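Local coordinates for protein type II restriction enzyme MunI (Mycoplasma, PDB 1D02) that cuts double-stranded DNA at the sequence 5'-CAATTG-3', after the first C, as a homodimeric type II restriction endonuclease, at residues Y43-K47 and S81-A85; L95-K100 and P147-E153; I99-D103 and G116-S122. The protein carries 1 engineered substitution. Residues are numbered along the deposited sequence.

Interaction 1: Y43-K47 and S81-A85. Engineered in segment 81-85: Ala83 (natural residue Asp). With nucleotides of chain A.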
loop_
_atom_site.group_PDB
_atom_site.type_symbol
_atom_site.label_atom_id
_atom_site.label_comp_id
_atom_site.label_asym_id
_atom_site.label_seq_id
_atom_site.Cartn_x
_atom_site.Cartn_y
_atom_site.Cartn_z
ATOM N N TYR D 43 -10.283 1.068 20.801
ATOM C CA TYR D 43 -8.963 1.457 21.302
ATOM C C TYR D 43 -8.459 2.547 20.360
ATOM O O TYR D 43 -8.613 2.428 19.151
ATOM C CB TYR D 43 -7.967 0.292 21.228
ATOM C CG TYR D 43 -8.332 -0.918 22.063
ATOM C CD1 TYR D 43 -8.340 -2.203 21.503
ATOM C CD2 TYR D 43 -8.643 -0.786 23.414
ATOM C CE1 TYR D 43 -8.642 -3.331 22.284
ATOM C CE2 TYR D 43 -8.947 -1.906 24.198
ATOM C CZ TYR D 43 -8.939 -3.168 23.625
ATOM O OH TYR D 43 -9.212 -4.272 24.411
ATOM N N GLU D 44 -7.894 3.606 20.927
ATOM C CA GLU D 44 -7.287 4.691 20.157
ATOM C C GLU D 44 -5.795 4.289 20.186
ATOM O O GLU D 44 -5.252 3.931 21.218
ATOM C CB GLU D 44 -7.592 6.030 20.869
ATOM C CG GLU D 44 -9.117 6.287 20.922
ATOM C CD GLU D 44 -9.608 7.302 21.971
ATOM O OE1 GLU D 44 -8.866 8.256 22.304
ATOM O OE2 GLU D 44 -10.772 7.149 22.440
ATOM N N LYS D 45 -5.126 4.259 19.046
ATOM C CA LYS D 45 -3.713 3.836 19.047
ATOM C C LYS D 45 -3.353 2.523 19.836
ATOM O O LYS D 45 -2.498 2.511 20.734
ATOM C CB LYS D 45 -2.816 5.005 19.519
ATOM C CG LYS D 45 -1.326 4.847 19.230
ATOM C CD LYS D 45 -0.549 6.093 19.656
ATOM C CE LYS D 45 0.942 5.967 19.368
ATOM N NZ LYS D 45 1.694 7.136 19.902
ATOM N N PRO D 46 -4.014 1.404 19.502
ATOM C CA PRO D 46 -3.795 0.077 20.115
ATOM C C PRO D 46 -2.313 -0.288 19.989
ATOM O O PRO D 46 -1.659 0.119 19.030
ATOM C CB PRO D 46 -4.672 -0.840 19.264
ATOM C CG PRO D 46 -4.746 -0.093 17.931
ATOM C CD PRO D 46 -4.956 1.308 18.379
ATOM N N LYS D 47 -1.793 -1.071 20.936
ATOM C CA LYS D 47 -0.383 -1.451 20.946
ATOM C C LYS D 47 -0.087 -2.893 20.547
ATOM O O LYS D 47 1.046 -3.350 20.683
ATOM C CB LYS D 47 0.190 -1.177 22.342
ATOM C CG LYS D 47 0.010 0.286 22.745
ATOM C CD LYS D 47 0.861 0.669 23.949
ATOM C CE LYS D 47 0.367 0.084 25.249
ATOM N NZ LYS D 47 1.151 0.685 26.396
ATOM N N SER D 81 1.387 1.424 14.583
ATOM C CA SER D 81 0.432 1.956 15.533
ATOM C C SER D 81 -0.827 2.330 14.753
ATOM O O SER D 81 -0.916 3.432 14.176
ATOM C CB SER D 81 1.065 3.176 16.217
ATOM O OG SER D 81 0.126 3.857 17.036
ATOM N N PRO D 82 -1.791 1.398 14.669
ATOM C CA PRO D 82 -3.038 1.666 13.947
ATOM C C PRO D 82 -3.765 2.860 14.553
ATOM O O PRO D 82 -3.609 3.145 15.737
ATOM C CB PRO D 82 -3.842 0.388 14.140
ATOM C CG PRO D 82 -2.806 -0.660 14.241
ATOM C CD PRO D 82 -1.762 0.003 15.154
ATOM N N ALA D 83 -4.561 3.547 13.740
ATOM C CA ALA D 83 -5.344 4.693 14.211
ATOM C C ALA D 83 -6.349 4.233 15.277
ATOM O O ALA D 83 -6.627 4.953 16.239
ATOM C CB ALA D 83 -6.093 5.326 13.052
ATOM N N PHE D 84 -6.892 3.031 15.100
ATOM C CA PHE D 84 -7.861 2.509 16.073
ATOM C C PHE D 84 -8.006 0.999 15.941
ATOM O O PHE D 84 -7.428 0.387 15.046
ATOM C CB PHE D 84 -9.237 3.201 15.869
ATOM C CG PHE D 84 -9.960 2.823 14.583
ATOM C CD1 PHE D 84 -10.893 1.777 14.556
ATOM C CD2 PHE D 84 -9.729 3.521 13.395
ATOM C CE1 PHE D 84 -11.566 1.455 13.382
ATOM C CE2 PHE D 84 -10.398 3.197 12.216
ATOM C CZ PHE D 84 -11.320 2.163 12.214
ATOM N N ALA D 85 -8.714 0.393 16.885
ATOM C CA ALA D 85 -9.025 -1.033 16.790
ATOM C C ALA D 85 -10.352 -1.199 17.481
ATOM O O ALA D 85 -10.674 -0.449 18.408
ATOM C CB ALA D 85 -7.975 -1.916 17.497
ATOM P P DC A 3 3.158 3.819 12.243
ATOM O OP1 DC A 3 2.008 2.890 12.267
ATOM O OP2 DC A 3 4.203 3.652 11.214
ATOM O "O5'" DC A 3 2.550 5.287 12.131
ATOM C "C5'" DC A 3 1.590 5.718 13.084
ATOM C "C4'" DC A 3 0.974 7.025 12.658
ATOM O "O4'" DC A 3 1.956 8.088 12.770
ATOM C "C3'" DC A 3 0.418 7.101 11.234
ATOM O "O3'" DC A 3 -0.768 7.893 11.333
ATOM C "C2'" DC A 3 1.523 7.828 10.479
ATOM C "C1'" DC A 3 2.068 8.787 11.538
ATOM N N1 DC A 3 3.489 9.150 11.352
ATOM C C2 DC A 3 3.849 10.516 11.334
ATOM O O2 DC A 3 2.973 11.370 11.499
ATOM N N3 DC A 3 5.143 10.861 11.135
ATOM C C4 DC A 3 6.068 9.918 10.953
ATOM N N4 DC A 3 7.343 10.324 10.714
ATOM C C5 DC A 3 5.746 8.522 10.990
ATOM C C6 DC A 3 4.449 8.187 11.189
HETATM O O HOH W 1 0.313 2.299 19.305
#
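Two antiparallel strands pair here at the point where one ends and the other begins. Tyr43 and Ala85 form a hydrogen-bonded pair. Tyr43 N donates to Ala85 O (2.9 Å), and Ala85 N donates to Tyr43 O (3.0 Å). Glu44 and Phe84 are the next, non-hydrogen-bonded pair. Beyond them Lys45 N reaches Ala83 O at 3.3 Å, in nearly straight geometry. Ala83 O also accepts from the hydroxyl of Tyr28. Phe84 turns its own backbone to Gly97 on the other flank. Ala83 and Phe84 both face Gly97, which makes a classic beta bulge.

After Glu44 the chain leaves the strand. Pro46 has no NH to offer, and its ring packs on apolar atoms instead: its CG lies 3.7 Å from Ala85 CB and 3.9 Å from Pro82 CB. Its carbonyl is served by a water, which donates to Pro46 O (3.0 Å) and is hydrogen-bonded to Ser81 OG (2.8 Å). Ser81 N is satisfied by DNA and donates to OP1 of DC3 of chain A (2.8 Å). The hydroxyl of Tyr43 is hydrogen-bonded to Glu87.

Ala83 is engineered; the natural residue is Asp. Pro82 and that Asp fit the first half of the PD-(D/E)XK nuclease signature, and the position, at the DNA backbone, is consistent with the active site of that family.

Interaction 2: L95-K100 and P147-E153. With nucleotides of chain A.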
loop_
_atom_site.group_PDB
_atom_site.type_symbol
_atom_site.label_atom_id
_atom_site.label_comp_id
_atom_site.label_asym_id
_atom_site.label_seq_id
_atom_site.Cartn_x
_atom_site.Cartn_y
_atom_site.Cartn_z
ATOM N N LEU D 95 -10.495 -5.982 15.161
ATOM C CA LEU D 95 -10.453 -5.418 13.807
ATOM C C LEU D 95 -9.571 -4.177 13.965
ATOM O O LEU D 95 -9.865 -3.315 14.789
ATOM C CB LEU D 95 -11.862 -5.000 13.353
ATOM C CG LEU D 95 -11.937 -4.168 12.062
ATOM C CD1 LEU D 95 -11.534 -5.074 10.890
ATOM C CD2 LEU D 95 -13.351 -3.617 11.849
ATOM N N PHE D 96 -8.484 -4.099 13.198
ATOM C CA PHE D 96 -7.579 -2.954 13.275
ATOM C C PHE D 96 -7.960 -1.935 12.220
ATOM O O PHE D 96 -8.399 -2.303 11.131
ATOM C CB PHE D 96 -6.132 -3.441 13.108
ATOM C CG PHE D 96 -5.654 -4.252 14.269
ATOM C CD1 PHE D 96 -5.629 -5.648 14.209
ATOM C CD2 PHE D 96 -5.301 -3.624 15.455
ATOM C CE1 PHE D 96 -5.255 -6.397 15.341
ATOM C CE2 PHE D 96 -4.925 -4.355 16.574
ATOM C CZ PHE D 96 -4.904 -5.745 16.518
ATOM N N GLY D 97 -7.824 -0.650 12.543
ATOM C CA GLY D 97 -8.242 0.339 11.575
ATOM C C GLY D 97 -7.316 1.494 11.301
ATOM O O GLY D 97 -6.377 1.745 12.053
ATOM N N GLU D 98 -7.594 2.200 10.210
ATOM C CA GLU D 98 -6.812 3.372 9.834
ATOM C C GLU D 98 -7.793 4.475 9.469
ATOM O O GLU D 98 -8.956 4.213 9.145
ATOM C CB GLU D 98 -5.915 3.087 8.618
ATOM C CG GLU D 98 -4.824 2.048 8.824
ATOM C CD GLU D 98 -3.933 2.322 10.037
ATOM O OE1 GLU D 98 -3.806 3.499 10.464
ATOM O OE2 GLU D 98 -3.352 1.351 10.580
ATOM N N ILE D 99 -7.312 5.714 9.499
ATOM C CA ILE D 99 -8.133 6.858 9.158
ATOM C C ILE D 99 -7.271 7.679 8.208
ATOM O O ILE D 99 -6.187 8.140 8.593
ATOM C CB ILE D 99 -8.482 7.697 10.409
ATOM C CG1 ILE D 99 -9.373 6.868 11.368
ATOM C CG2 ILE D 99 -9.220 8.968 9.993
ATOM C CD1 ILE D 99 -9.759 7.599 12.618
ATOM N N LYS D 100 -7.738 7.860 6.979
ATOM C CA LYS D 100 -6.973 8.619 5.997
ATOM C C LYS D 100 -7.765 9.857 5.612
ATOM O O LYS D 100 -8.810 9.760 4.980
ATOM C CB LYS D 100 -6.685 7.732 4.775
ATOM C CG LYS D 100 -5.557 6.727 5.041
ATOM C CD LYS D 100 -4.227 7.480 5.219
ATOM C CE LYS D 100 -3.145 6.654 5.916
ATOM N NZ LYS D 100 -3.473 6.391 7.345
ATOM N N PRO D 147 -8.472 -8.245 7.274
ATOM C CA PRO D 147 -8.428 -7.969 8.717
ATOM C C PRO D 147 -8.330 -6.521 9.162
ATOM O O PRO D 147 -8.094 -6.260 10.338
ATOM C CB PRO D 147 -7.221 -8.781 9.171
ATOM C CG PRO D 147 -6.280 -8.634 7.977
ATOM C CD PRO D 147 -7.200 -8.822 6.796
ATOM N N PHE D 148 -8.487 -5.587 8.229
ATOM C CA PHE D 148 -8.385 -4.172 8.575
ATOM C C PHE D 148 -9.522 -3.392 7.952
ATOM O O PHE D 148 -10.221 -3.888 7.061
ATOM C CB PHE D 148 -7.044 -3.605 8.079
ATOM C CG PHE D 148 -6.868 -3.694 6.580
ATOM C CD1 PHE D 148 -7.351 -2.682 5.751
ATOM C CD2 PHE D 148 -6.222 -4.784 6.004
ATOM C CE1 PHE D 148 -7.190 -2.752 4.360
ATOM C CE2 PHE D 148 -6.053 -4.869 4.622
ATOM C CZ PHE D 148 -6.531 -3.861 3.787
ATOM N N TRP D 149 -9.705 -2.165 8.429
ATOM C CA TRP D 149 -10.758 -1.300 7.915
ATOM C C TRP D 149 -10.182 0.100 7.809
ATOM O O TRP D 149 -9.747 0.669 8.809
ATOM C CB TRP D 149 -11.945 -1.321 8.883
ATOM C CG TRP D 149 -13.117 -0.486 8.453
ATOM C CD1 TRP D 149 -13.521 -0.228 7.175
ATOM C CD2 TRP D 149 -14.089 0.113 9.315
ATOM N NE1 TRP D 149 -14.697 0.500 7.187
ATOM C CE2 TRP D 149 -15.065 0.720 8.490
ATOM C CE3 TRP D 149 -14.237 0.191 10.710
ATOM C CZ2 TRP D 149 -16.180 1.401 9.008
ATOM C CZ3 TRP D 149 -15.348 0.869 11.230
ATOM C CH2 TRP D 149 -16.301 1.464 10.375
ATOM N N VAL D 150 -10.180 0.646 6.594
ATOM C CA VAL D 150 -9.643 1.984 6.366
ATOM C C VAL D 150 -10.828 2.942 6.190
ATOM O O VAL D 150 -11.694 2.728 5.341
ATOM C CB VAL D 150 -8.746 2.035 5.097
ATOM C CG1 VAL D 150 -8.282 3.465 4.846
ATOM C CG2 VAL D 150 -7.504 1.111 5.259
ATOM N N VAL D 151 -10.884 3.956 7.049
ATOM C CA VAL D 151 -11.937 4.968 6.957
ATOM C C VAL D 151 -11.331 6.231 6.354
ATOM O O VAL D 151 -10.349 6.775 6.895
ATOM C CB VAL D 151 -12.523 5.286 8.342
ATOM C CG1 VAL D 151 -13.557 6.408 8.223
ATOM C CG2 VAL D 151 -13.170 4.010 8.928
ATOM N N PHE D 152 -11.883 6.669 5.223
ATOM C CA PHE D 152 -11.413 7.881 4.541
ATOM C C PHE D 152 -12.307 9.036 4.977
ATOM O O PHE D 152 -13.504 8.841 5.223
ATOM C CB PHE D 152 -11.481 7.722 3.018
ATOM C CG PHE D 152 -10.529 6.682 2.464
ATOM C CD1 PHE D 152 -10.959 5.374 2.228
ATOM C CD2 PHE D 152 -9.210 7.009 2.192
ATOM C CE1 PHE D 152 -10.083 4.396 1.729
ATOM C CE2 PHE D 152 -8.319 6.043 1.693
ATOM C CZ PHE D 152 -8.753 4.732 1.460
ATOM N N GLU D 153 -11.721 10.228 5.047
ATOM C CA GLU D 153 -12.424 11.439 5.494
ATOM C C GLU D 153 -11.887 12.599 4.676
ATOM O O GLU D 153 -10.793 12.501 4.122
ATOM C CB GLU D 153 -12.112 11.724 6.971
ATOM C CG GLU D 153 -12.650 10.673 7.948
ATOM C CD GLU D 153 -12.276 10.935 9.417
ATOM O OE1 GLU D 153 -11.568 11.916 9.723
ATOM O OE2 GLU D 153 -12.687 10.116 10.276
ATOM P P DA A 4 -1.604 8.330 10.027
ATOM O OP1 DA A 4 -3.032 8.190 10.404
ATOM O OP2 DA A 4 -1.101 7.700 8.776
ATOM O "O5'" DA A 4 -1.285 9.888 9.958
ATOM C "C5'" DA A 4 -1.541 10.734 11.070
ATOM C "C4'" DA A 4 -1.370 12.181 10.663
ATOM O "O4'" DA A 4 0.017 12.472 10.380
ATOM C "C3'" DA A 4 -2.144 12.590 9.419
ATOM O "O3'" DA A 4 -2.626 13.923 9.620
ATOM C "C2'" DA A 4 -1.102 12.505 8.307
ATOM C "C1'" DA A 4 0.185 12.886 9.027
ATOM N N9 DA A 4 1.417 12.253 8.540
ATOM C C8 DA A 4 1.678 10.909 8.414
ATOM N N7 DA A 4 2.915 10.640 8.070
ATOM C C5 DA A 4 3.505 11.889 7.936
ATOM C C6 DA A 4 4.826 12.284 7.637
ATOM N N6 DA A 4 5.820 11.426 7.403
ATOM N N1 DA A 4 5.095 13.610 7.610
ATOM C C2 DA A 4 4.099 14.469 7.862
ATOM N N3 DA A 4 2.824 14.222 8.160
ATOM C C4 DA A 4 2.590 12.894 8.191
#
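Lys100, Trp149 and Leu95 lose the most surface in this pairing of two parallel strands, 95-100 and 148-153. Their axes come within 4.6 Å and diverge by 19°.

Lys100 is the most covered. Its N donates to Val151 O (2.8 Å) and its O accepts from Glu153 N (2.9 Å). Its CB rests 3.7 Å from Phe152 CD2. Its side-chain end leads away, and NZ donates to OP2 of DA4 of chain A at 3.1 Å.

Trp149 lies near the start of its strand. Its N donates to Phe96 O and its O accepts from Glu98 N, both at 3.0 Å. Its CA-to-CB bond points to the face of Ile99 and Val151, and the indole is covered by helix 186-197. The ring of His192 meets it with the planes about 10° apart.

Leu95 adds apolar contact beside it. Its CD2 is 4.0 Å from Trp149 CB, and its CD1 is 3.7 Å from Pro147 O. On the face of Phe96, Glu98 and Phe148, Tyr134 of helix 128-138 packs. That helix lies in the connection between the two strands, a beta-alpha-beta arrangement.

Backbone hydrogen bonds and apolar side chains join the two strands, while Glu98 and Lys100 fit the (D/E)XK half of the nuclease signature. The lysine ammonium at the DA4 phosphate, where cleavage after the first C would fall, is consistent with a role in catalysis.

Interaction 3: I99-D103 and G116-S122. With nucleotides of chain A.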
loop_
_atom_site.group_PDB
_atom_site.type_symbol
_atom_site.label_atom_id
_atom_site.label_comp_id
_atom_site.label_asym_id
_atom_site.label_seq_id
_atom_site.Cartn_x
_atom_site.Cartn_y
_atom_site.Cartn_z
ATOM N N ILE D 99 -7.312 5.714 9.499
ATOM C CA ILE D 99 -8.133 6.858 9.158
ATOM C C ILE D 99 -7.271 7.679 8.208
ATOM O O ILE D 99 -6.187 8.140 8.593
ATOM C CB ILE D 99 -8.482 7.697 10.409
ATOM C CG1 ILE D 99 -9.373 6.868 11.368
ATOM C CG2 ILE D 99 -9.220 8.968 9.993
ATOM C CD1 ILE D 99 -9.759 7.599 12.618
ATOM N N LYS D 100 -7.738 7.860 6.979
ATOM C CA LYS D 100 -6.973 8.619 5.997
ATOM C C LYS D 100 -7.765 9.857 5.612
ATOM O O LYS D 100 -8.810 9.760 4.980
ATOM C CB LYS D 100 -6.685 7.732 4.775
ATOM C CG LYS D 100 -5.557 6.727 5.041
ATOM C CD LYS D 100 -4.227 7.480 5.219
ATOM C CE LYS D 100 -3.145 6.654 5.916
ATOM N NZ LYS D 100 -3.473 6.391 7.345
ATOM N N ARG D 101 -7.288 11.023 6.036
ATOM C CA ARG D 101 -7.974 12.285 5.730
ATOM C C ARG D 101 -7.210 12.944 4.607
ATOM O O ARG D 101 -5.981 12.995 4.650
ATOM C CB ARG D 101 -7.945 13.226 6.943
ATOM C CG ARG D 101 -8.355 12.561 8.246
ATOM C CD ARG D 101 -8.334 13.524 9.452
ATOM N NE ARG D 101 -8.508 12.808 10.727
ATOM C CZ ARG D 101 -7.541 12.126 11.350
ATOM N NH1 ARG D 101 -6.318 12.068 10.829
ATOM N NH2 ARG D 101 -7.799 11.482 12.489
ATOM N N GLN D 102 -7.917 13.452 3.608
ATOM C CA GLN D 102 -7.206 14.109 2.493
ATOM C C GLN D 102 -8.132 15.011 1.700
ATOM O O GLN D 102 -9.353 14.784 1.649
ATOM C CB GLN D 102 -6.611 13.045 1.560
ATOM C CG GLN D 102 -5.595 13.563 0.517
ATOM C CD GLN D 102 -4.772 12.416 -0.065
ATOM O OE1 GLN D 102 -4.803 12.133 -1.287
ATOM N NE2 GLN D 102 -4.043 11.737 0.805
ATOM N N ASP D 103 -7.551 16.050 1.104
ATOM C CA ASP D 103 -8.328 16.962 0.274
ATOM C C ASP D 103 -8.720 16.272 -1.025
ATOM O O ASP D 103 -8.395 15.100 -1.242
ATOM C CB ASP D 103 -7.532 18.240 -0.013
ATOM C CG ASP D 103 -7.331 19.091 1.233
ATOM O OD1 ASP D 103 -8.206 19.056 2.128
ATOM O OD2 ASP D 103 -6.302 19.802 1.314
ATOM N N GLY D 116 -3.364 14.923 -4.741
ATOM C CA GLY D 116 -2.673 14.259 -3.636
ATOM C C GLY D 116 -2.645 12.741 -3.672
ATOM O O GLY D 116 -3.615 12.132 -4.119
ATOM N N ASN D 117 -1.565 12.133 -3.169
ATOM C CA ASN D 117 -1.461 10.671 -3.199
ATOM C C ASN D 117 -0.963 10.030 -1.913
ATOM O O ASN D 117 -0.682 8.835 -1.890
ATOM C CB ASN D 117 -0.550 10.226 -4.365
ATOM C CG ASN D 117 0.856 10.811 -4.267
ATOM O OD1 ASN D 117 1.143 11.617 -3.392
ATOM N ND2 ASN D 117 1.732 10.413 -5.189
ATOM N N ALA D 118 -0.874 10.792 -0.833
ATOM C CA ALA D 118 -0.376 10.203 0.409
ATOM C C ALA D 118 -1.300 9.097 0.909
ATOM O O ALA D 118 -0.847 8.205 1.642
ATOM C CB ALA D 118 -0.212 11.294 1.498
ATOM N N HIS D 119 -2.579 9.140 0.527
ATOM C CA HIS D 119 -3.517 8.095 0.980
ATOM C C HIS D 119 -3.063 6.707 0.558
ATOM O O HIS D 119 -3.512 5.690 1.113
ATOM C CB HIS D 119 -4.943 8.324 0.449
ATOM C CG HIS D 119 -5.044 8.318 -1.048
ATOM N ND1 HIS D 119 -4.396 9.240 -1.838
ATOM C CD2 HIS D 119 -5.759 7.530 -1.890
ATOM C CE1 HIS D 119 -4.706 9.019 -3.108
ATOM N NE2 HIS D 119 -5.533 7.989 -3.165
ATOM N N GLU D 120 -2.198 6.658 -0.441
ATOM C CA GLU D 120 -1.670 5.369 -0.898
ATOM C C GLU D 120 -0.931 4.622 0.219
ATOM O O GLU D 120 -0.797 3.399 0.172
ATOM C CB GLU D 120 -0.704 5.571 -2.067
ATOM C CG GLU D 120 -1.397 6.064 -3.345
ATOM C CD GLU D 120 -0.391 6.512 -4.424
ATOM O OE1 GLU D 120 0.834 6.553 -4.139
ATOM O OE2 GLU D 120 -0.838 6.833 -5.542
ATOM N N ARG D 121 -0.420 5.362 1.203
ATOM C CA ARG D 121 0.318 4.750 2.316
ATOM C C ARG D 121 -0.522 3.687 3.045
ATOM O O ARG D 121 0.024 2.730 3.603
ATOM C CB ARG D 121 0.738 5.822 3.346
ATOM C CG ARG D 121 1.727 6.910 2.811
ATOM C CD ARG D 121 1.983 7.970 3.885
ATOM N NE ARG D 121 2.019 7.246 5.112
ATOM C CZ ARG D 121 1.281 7.478 6.194
ATOM N NH1 ARG D 121 0.442 8.492 6.306
ATOM N NH2 ARG D 121 1.234 6.527 7.106
ATOM N N SER D 122 -1.840 3.879 3.043
ATOM C CA SER D 122 -2.738 2.956 3.720
ATOM C C SER D 122 -2.653 1.583 3.109
ATOM O O SER D 122 -2.966 0.588 3.772
ATOM C CB SER D 122 -4.191 3.457 3.677
ATOM O OG SER D 122 -4.669 3.576 2.354
ATOM P P DT A 6 -4.093 16.943 2.879
ATOM O OP1 DT A 6 -4.798 17.193 4.158
ATOM O OP2 DT A 6 -4.863 16.593 1.660
ATOM O "O5'" DT A 6 -3.178 18.193 2.545
ATOM C "C5'" DT A 6 -2.537 18.869 3.605
ATOM C "C4'" DT A 6 -1.100 19.146 3.251
ATOM O "O4'" DT A 6 -0.350 17.909 3.203
ATOM C "C3'" DT A 6 -0.927 19.786 1.879
ATOM O "O3'" DT A 6 -0.849 21.195 2.016
ATOM C "C2'" DT A 6 0.392 19.218 1.368
ATOM C "C1'" DT A 6 0.720 18.025 2.261
ATOM N N1 DT A 6 0.725 16.798 1.457
ATOM C C2 DT A 6 1.925 16.221 1.092
ATOM O O2 DT A 6 3.007 16.671 1.436
ATOM N N3 DT A 6 1.811 15.097 0.314
ATOM C C4 DT A 6 0.639 14.505 -0.121
ATOM O O4 DT A 6 0.684 13.497 -0.832
ATOM C C5 DT A 6 -0.579 15.161 0.316
ATOM C C7 DT A 6 -1.894 14.598 -0.099
ATOM C C6 DT A 6 -0.475 16.254 1.073
ATOM P P DA A 5 -3.909 14.451 8.803
ATOM O OP1 DA A 5 -4.194 15.773 9.408
ATOM O OP2 DA A 5 -4.957 13.421 8.772
ATOM O "O5'" DA A 5 -3.400 14.564 7.287
ATOM C "C5'" DA A 5 -2.956 15.782 6.751
ATOM C "C4'" DA A 5 -2.316 15.573 5.395
ATOM O "O4'" DA A 5 -1.104 14.802 5.530
ATOM C "C3'" DA A 5 -3.113 14.929 4.248
ATOM O "O3'" DA A 5 -3.019 15.780 3.103
ATOM C "C2'" DA A 5 -2.290 13.690 3.903
ATOM C "C1'" DA A 5 -0.896 14.158 4.298
ATOM N N9 DA A 5 0.130 13.134 4.490
ATOM C C8 DA A 5 -0.027 11.853 4.962
ATOM N N7 DA A 5 1.089 11.175 5.022
ATOM C C5 DA A 5 2.047 12.056 4.555
ATOM C C6 DA A 5 3.446 11.931 4.365
ATOM N N6 DA A 5 4.139 10.821 4.640
ATOM N N1 DA A 5 4.111 12.999 3.868
ATOM C C2 DA A 5 3.412 14.103 3.585
ATOM N N3 DA A 5 2.104 14.339 3.721
ATOM C C4 DA A 5 1.473 13.267 4.220
ATOM P P DA A 4 -1.604 8.330 10.027
ATOM O OP1 DA A 4 -3.032 8.190 10.404
ATOM O OP2 DA A 4 -1.101 7.700 8.776
ATOM O "O5'" DA A 4 -1.285 9.888 9.958
ATOM C "C5'" DA A 4 -1.541 10.734 11.070
ATOM C "C4'" DA A 4 -1.370 12.181 10.663
ATOM O "O4'" DA A 4 0.017 12.472 10.380
ATOM C "C3'" DA A 4 -2.144 12.590 9.419
ATOM O "O3'" DA A 4 -2.626 13.923 9.620
ATOM C "C2'" DA A 4 -1.102 12.505 8.307
ATOM C "C1'" DA A 4 0.185 12.886 9.027
ATOM N N9 DA A 4 1.417 12.253 8.540
ATOM C C8 DA A 4 1.678 10.909 8.414
ATOM N N7 DA A 4 2.915 10.640 8.070
ATOM C C5 DA A 4 3.505 11.889 7.936
ATOM C C6 DA A 4 4.826 12.284 7.637
ATOM N N6 DA A 4 5.820 11.426 7.403
ATOM N N1 DA A 4 5.095 13.610 7.610
ATOM C C2 DA A 4 4.099 14.469 7.862
ATOM N N3 DA A 4 2.824 14.222 8.160
ATOM C C4 DA A 4 2.590 12.894 8.191
#
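Lys100, near the strand end, and Gln102, in the loop after it, reach over to the 3-10 segment that begins at 118. Lys100 points toward it but is bent, with chi1 and chi2 both m. Its CG packs 3.8 Å from Ser122 CB, and its NZ donates to OP2 of DA4 of chain A (3.1 Å). Gln102 is extended (t, t), and its amide lies among Gly116, Ala118 and His119. His119 is p, its ring beside Trp169 and NE2 hydrogen-bonded to Glu165. Ser122 is also p, which lets OG donate back to His119 O (2.7 Å).

In this PD-(D/E)XK fold the turn follows the central strand and carries DNA contacts of the CAATTG site. Arg121 takes m, t, p. Its NH1 donates to DA4 OP2 and to N7 of DA5 of chain A, both at 3.0 Å. Its NE forms a salt bridge with Glu120 of the second subunit. Asn117 OD1 is hydrogen-bonded to N6 of an adenine base. Arg101 sends NH1 to DA5 OP2, and Asp103 its backbone N to OP2 of DT6 of chain A, both at 2.8 Å. Gly116 CA lies 3.6 Å from the DT6 methyl C7, leaving no room for a side chain.

How the interactions relate
Interaction 2 is the core of the three, close to the centre of the chain and buried. Interaction 1 lies nearer the edge of the same sheet and is partly exposed. Interaction 3 is buried too, but against DNA, its centre about 13 Å from the centre of the chain. Strand 93-101 ties them together: it pairs with 84-88 and 148-153, and Ile99 and Lys100 belong to interactions 2 and 3. Interactions 1 and 2 rest on backbone pairing, antiparallel in one and parallel in the other. Interaction 3 works through side chains and nucleotides. Ala83 of interaction 1 adjoins Glu98 of interaction 2, consistent with the two halves of the nuclease signature meeting there; engineered Ala83 replaces the Asp of the first half.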